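Local coordinates for PHD finger protein 3 (Homo sapiens, PDB 6IC9) that reads the phosphorylated C-terminal domain of RNA polymerase II through its SPOC domain and regulates neuronal gene expression, at residues L94-V106 and M117-P129. Residues are numbered along the deposited sequence; the frame is centred on the assembly and turned at random.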
loop_
_atom_site.group_PDB
_atom_site.type_symbol
_atom_site.label_atom_id
_atom_site.label_comp_id
_atom_site.label_asym_id
_atom_site.label_seq_id
_atom_site.Cartn_x
_atom_site.Cartn_y
_atom_site.Cartn_z
ATOM N N LEU A 94 10.781 5.579 5.514
ATOM C CA LEU A 94 9.533 5.787 4.804
ATOM C C LEU A 94 8.334 5.617 5.717
ATOM O O LEU A 94 7.405 6.437 5.676
ATOM C CB LEU A 94 9.438 4.810 3.618
ATOM C CG LEU A 94 8.323 5.184 2.608
ATOM C CD1 LEU A 94 8.517 6.561 2.059
ATOM C CD2 LEU A 94 8.338 4.152 1.467
ATOM N N PHE A 95 8.340 4.576 6.558
ATOM C CA PHE A 95 7.288 4.457 7.581
ATOM C C PHE A 95 7.176 5.748 8.416
ATOM O O PHE A 95 6.090 6.284 8.606
ATOM C CB PHE A 95 7.603 3.290 8.531
ATOM C CG PHE A 95 6.608 3.200 9.672
ATOM C CD1 PHE A 95 6.795 3.876 10.850
ATOM C CD2 PHE A 95 5.439 2.500 9.491
ATOM C CE1 PHE A 95 5.832 3.815 11.884
ATOM C CE2 PHE A 95 4.477 2.437 10.523
ATOM C CZ PHE A 95 4.689 3.092 11.702
ATOM N N ALA A 96 8.310 6.238 8.927
ATOM C CA ALA A 96 8.311 7.437 9.766
ATOM C C ALA A 96 7.838 8.665 8.992
ATOM O O ALA A 96 7.156 9.549 9.554
ATOM C CB ALA A 96 9.714 7.689 10.347
ATOM N N TYR A 97 8.212 8.753 7.723
ATOM C CA TYR A 97 7.792 9.890 6.903
ATOM C C TYR A 97 6.282 10.033 6.938
ATOM O O TYR A 97 5.742 11.120 7.195
ATOM C CB TYR A 97 8.278 9.698 5.445
ATOM C CG TYR A 97 7.785 10.838 4.575
ATOM C CD1 TYR A 97 8.569 11.944 4.377
ATOM C CD2 TYR A 97 6.488 10.813 4.002
ATOM C CE1 TYR A 97 8.113 13.016 3.633
ATOM C CE2 TYR A 97 6.005 11.888 3.281
ATOM C CZ TYR A 97 6.844 12.981 3.081
ATOM O OH TYR A 97 6.358 14.047 2.354
ATOM N N PHE A 98 5.576 8.945 6.619
ATOM C CA PHE A 98 4.124 9.017 6.530
ATOM C C PHE A 98 3.472 8.941 7.901
ATOM O O PHE A 98 2.411 9.561 8.130
ATOM C CB PHE A 98 3.589 7.869 5.641
ATOM C CG PHE A 98 3.851 8.109 4.200
ATOM C CD1 PHE A 98 3.204 9.153 3.561
ATOM C CD2 PHE A 98 4.837 7.393 3.521
ATOM C CE1 PHE A 98 3.480 9.457 2.233
ATOM C CE2 PHE A 98 5.111 7.687 2.175
ATOM C CZ PHE A 98 4.440 8.738 1.548
ATOM N N SER A 99 4.050 8.156 8.828
ATOM C CA SER A 99 3.432 8.051 10.151
ATOM C C SER A 99 3.420 9.399 10.851
ATOM O O SER A 99 2.403 9.794 11.435
ATOM C CB SER A 99 4.198 7.040 11.011
ATOM O OG SER A 99 3.495 6.828 12.212
ATOM N N SER A 100 4.539 10.120 10.783
ATOM C CA SER A 100 4.669 11.394 11.497
ATOM C C SER A 100 3.713 12.442 10.943
ATOM O O SER A 100 3.106 13.204 11.707
ATOM C CB SER A 100 6.128 11.897 11.418
ATOM O OG SER A 100 6.576 12.159 10.075
ATOM N N ARG A 101 3.510 12.448 9.636
ATOM C CA ARG A 101 2.618 13.384 8.958
ATOM C C ARG A 101 1.155 12.941 8.889
ATOM O O ARG A 101 0.303 13.739 8.449
ATOM C CB ARG A 101 3.165 13.632 7.540
ATOM C CG ARG A 101 4.573 14.248 7.529
ATOM C CD ARG A 101 5.204 14.298 6.143
ATOM N NE ARG A 101 6.481 14.999 6.110
ATOM C CZ ARG A 101 7.606 14.535 6.621
ATOM N NH1 ARG A 101 7.637 13.333 7.225
ATOM N NH2 ARG A 101 8.701 15.260 6.509
ATOM N N LYS A 102 0.821 11.742 9.368
ATOM C CA LYS A 102 -0.533 11.203 9.294
ATOM C C LYS A 102 -1.034 11.304 7.860
ATOM O O LYS A 102 -2.077 11.903 7.572
ATOM C CB LYS A 102 -1.481 11.918 10.265
ATOM C CG LYS A 102 -0.999 11.846 11.715
ATOM C CD LYS A 102 -1.859 12.732 12.631
ATOM C CE LYS A 102 -1.358 12.652 14.077
ATOM N NZ LYS A 102 -1.486 11.247 14.569
ATOM N N ARG A 103 -0.228 10.759 6.946
ATOM C CA ARG A 103 -0.585 10.721 5.539
ATOM C C ARG A 103 -0.405 9.292 5.060
ATOM O O ARG A 103 0.277 8.482 5.698
ATOM C CB ARG A 103 0.300 11.683 4.684
ATOM C CG ARG A 103 0.096 13.206 5.012
ATOM C CD ARG A 103 -1.289 13.675 4.576
ATOM N NE ARG A 103 -1.486 15.117 4.770
ATOM C CZ ARG A 103 -1.980 15.651 5.887
ATOM N NH1 ARG A 103 -2.277 14.873 6.909
ATOM N NH2 ARG A 103 -2.149 16.966 6.006
ATOM N N TYR A 104 -0.990 9.017 3.905
ATOM C CA TYR A 104 -0.655 7.834 3.133
ATOM C C TYR A 104 0.159 8.239 1.903
ATOM O O TYR A 104 0.062 9.366 1.402
ATOM C CB TYR A 104 -1.922 7.077 2.670
ATOM C CG TYR A 104 -2.807 6.532 3.784
ATOM C CD1 TYR A 104 -2.332 6.410 5.128
ATOM C CD2 TYR A 104 -4.118 6.125 3.505
ATOM C CE1 TYR A 104 -3.171 5.939 6.149
ATOM C CE2 TYR A 104 -4.949 5.627 4.537
ATOM C CZ TYR A 104 -4.458 5.542 5.843
ATOM O OH TYR A 104 -5.257 5.046 6.857
ATOM N N GLY A 105 0.921 7.293 1.369
ATOM C CA GLY A 105 1.634 7.523 0.106
ATOM C C GLY A 105 0.748 7.156 -1.081
ATOM O O GLY A 105 -0.082 6.240 -0.996
ATOM N N VAL A 106 0.984 7.820 -2.217
ATOM C CA VAL A 106 0.266 7.546 -3.474
ATOM C C VAL A 106 1.258 7.058 -4.523
ATOM O O VAL A 106 2.236 7.760 -4.825
ATOM C CB VAL A 106 -0.465 8.797 -3.989
ATOM C CG1 VAL A 106 -1.314 8.409 -5.224
ATOM C CG2 VAL A 106 -1.367 9.379 -2.862
ATOM N N MET A 117 -2.893 2.727 -5.962
ATOM C CA MET A 117 -2.182 2.021 -4.908
ATOM C C MET A 117 -1.728 3.025 -3.857
ATOM O O MET A 117 -1.071 4.020 -4.180
ATOM C CB MET A 117 -0.996 1.232 -5.464
ATOM C CG MET A 117 -0.271 0.477 -4.346
ATOM S SD MET A 117 0.766 -0.810 -5.102
ATOM C CE MET A 117 1.300 -1.653 -3.647
ATOM N N TYR A 118 -2.095 2.776 -2.612
ATOM C CA TYR A 118 -1.718 3.649 -1.503
ATOM C C TYR A 118 -0.821 2.894 -0.539
ATOM O O TYR A 118 -0.962 1.679 -0.359
ATOM C CB TYR A 118 -2.952 4.144 -0.731
ATOM C CG TYR A 118 -3.891 4.919 -1.654
ATOM C CD1 TYR A 118 -3.529 6.184 -2.115
ATOM C CD2 TYR A 118 -5.090 4.327 -2.107
ATOM C CE1 TYR A 118 -4.370 6.881 -3.013
ATOM C CE2 TYR A 118 -5.955 5.017 -2.969
ATOM C CZ TYR A 118 -5.570 6.266 -3.424
ATOM O OH TYR A 118 -6.428 6.910 -4.276
ATOM N N LEU A 119 0.095 3.614 0.099
ATOM C CA LEU A 119 1.022 3.038 1.065
ATOM C C LEU A 119 0.642 3.555 2.426
ATOM O O LEU A 119 0.709 4.766 2.657
ATOM C CB LEU A 119 2.465 3.437 0.747
ATOM C CG LEU A 119 3.677 2.631 1.202
ATOM C CD1 LEU A 119 3.744 1.190 0.564
ATOM C CD2 LEU A 119 4.896 3.428 0.701
ATOM N N ILE A 120 0.294 2.639 3.327
ATOM C CA ILE A 120 -0.307 2.936 4.614
ATOM C C ILE A 120 0.680 2.567 5.722
ATOM O O ILE A 120 1.066 1.406 5.836
ATOM C CB ILE A 120 -1.624 2.163 4.770
ATOM C CG1 ILE A 120 -2.635 2.702 3.755
ATOM C CG2 ILE A 120 -2.132 2.311 6.264
ATOM C CD1 ILE A 120 -3.970 1.891 3.727
ATOM N N PRO A 121 1.082 3.495 6.580
ATOM C CA PRO A 121 1.874 3.101 7.750
ATOM C C PRO A 121 0.944 2.561 8.835
ATOM O O PRO A 121 -0.044 3.205 9.199
ATOM C CB PRO A 121 2.540 4.409 8.175
ATOM C CG PRO A 121 1.568 5.474 7.753
ATOM C CD PRO A 121 0.943 4.964 6.464
ATOM N N LEU A 122 1.218 1.360 9.308
ATOM C CA LEU A 122 0.444 0.794 10.428
ATOM C C LEU A 122 1.389 0.578 11.593
ATOM O O LEU A 122 2.245 -0.314 11.537
ATOM C CB LEU A 122 -0.218 -0.507 10.034
ATOM C CG LEU A 122 -1.017 -1.154 11.179
ATOM C CD1 LEU A 122 -2.314 -0.346 11.320
ATOM C CD2 LEU A 122 -1.298 -2.599 10.831
ATOM N N GLY A 123 1.270 1.418 12.623
ATOM C CA GLY A 123 2.096 1.252 13.809
ATOM C C GLY A 123 1.831 -0.062 14.526
ATOM O O GLY A 123 0.731 -0.617 14.462
ATOM N N ALA A 124 2.885 -0.592 15.157
ATOM C CA ALA A 124 2.799 -1.891 15.839
ATOM C C ALA A 124 1.662 -1.920 16.876
ATOM O O ALA A 124 0.997 -2.943 17.038
ATOM C CB ALA A 124 4.142 -2.218 16.510
ATOM N N THR A 125 1.434 -0.807 17.580
ATOM C CA THR A 125 0.343 -0.702 18.545
ATOM C C THR A 125 -0.863 0.033 17.971
ATOM O O THR A 125 -1.709 0.515 18.732
ATOM C CB THR A 125 0.813 -0.007 19.830
ATOM O OG1 THR A 125 1.196 1.347 19.548
ATOM C CG2 THR A 125 2.026 -0.706 20.391
ATOM N N ASP A 126 -0.953 0.139 16.646
ATOM C CA ASP A 126 -2.088 0.788 16.013
ATOM C C ASP A 126 -3.222 -0.195 15.841
ATOM O O ASP A 126 -3.016 -1.402 15.642
ATOM C CB ASP A 126 -1.740 1.345 14.624
ATOM C CG ASP A 126 -1.019 2.677 14.667
ATOM O OD1 ASP A 126 -0.738 3.190 15.781
ATOM O OD2 ASP A 126 -0.711 3.203 13.558
ATOM N N LYS A 127 -4.431 0.348 15.890
ATOM C CA LYS A 127 -5.619 -0.356 15.458
ATOM C C LYS A 127 -5.681 -0.367 13.939
ATOM O O LYS A 127 -5.240 0.571 13.274
ATOM C CB LYS A 127 -6.858 0.317 16.041
ATOM C CG LYS A 127 -6.932 0.186 17.552
ATOM C CD LYS A 127 -7.989 -0.846 17.977
ATOM C CE LYS A 127 -9.363 -0.196 18.133
ATOM N NZ LYS A 127 -10.385 -1.165 18.617
ATOM N N ILE A 128 -6.196 -1.453 13.391
ATOM C CA ILE A 128 -6.322 -1.506 11.939
ATOM C C ILE A 128 -7.420 -0.540 11.509
ATOM O O ILE A 128 -8.514 -0.565 12.090
ATOM C CB ILE A 128 -6.621 -2.937 11.488
ATOM C CG1 ILE A 128 -5.410 -3.859 11.774
ATOM C CG2 ILE A 128 -6.997 -2.942 10.031
ATOM C CD1 ILE A 128 -5.560 -4.756 13.041
ATOM N N PRO A 129 -7.171 0.359 10.562
ATOM C CA PRO A 129 -8.255 1.205 10.038
ATOM C C PRO A 129 -9.515 0.404 9.727
ATOM O O PRO A 129 -9.467 -0.601 9.008
ATOM C CB PRO A 129 -7.645 1.788 8.754
ATOM C CG PRO A 129 -6.146 1.858 9.057
ATOM C CD PRO A 129 -5.853 0.686 9.975
HETATM O O HOH W 1 0.987 5.378 11.886
#
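An antiparallel beta hairpin, strands 104-107 and 114-122, pairs G105 with L119 as a hydrogen-bonded pair: G105 N reaches L119 O at 2.8 Å, nearly straight (165°) and on a carbonyl lone pair, and L119 N returns to G105 O. Glycine suits this position because a beta carbon would run into the ring of F98, one of whose faces lies against G105 N. In the neighbouring non-hydrogen-bonded pair, V106 and Y118 lie side by side, V106 CG2 meeting the edge of the tyrosine ring; both also pack on the bound peptide.

Y104 spreads its ring over I120, with I120 CG1 3.6 Å from the ring centroid and only 7° off the normal, a CH-pi contact. The ring gets there because CG stands anti to the carbonyl carbon (chi1 -62°), while its hydroxyl bonds to W61 of helix 57-70. A leucine here would probably leave I120 without its flat cover and W61 without its hydroxyl partner.

Within the SPOC domain, the last turns of the helix, 94-101, run almost perpendicular to strand 117-122, and a Schellman motif at K102 turns the chain from this helix into strand 104-107. P121, compact and rigid, wedges into the junction: CB lies 3.6 Å from F95 CE2, CG faces F98 CB at 3.8 Å, and CD approaches Y104 CD1. Beyond P121, the edge of the F95 ring abuts G123, while one water links S99 OG to D126 OD2.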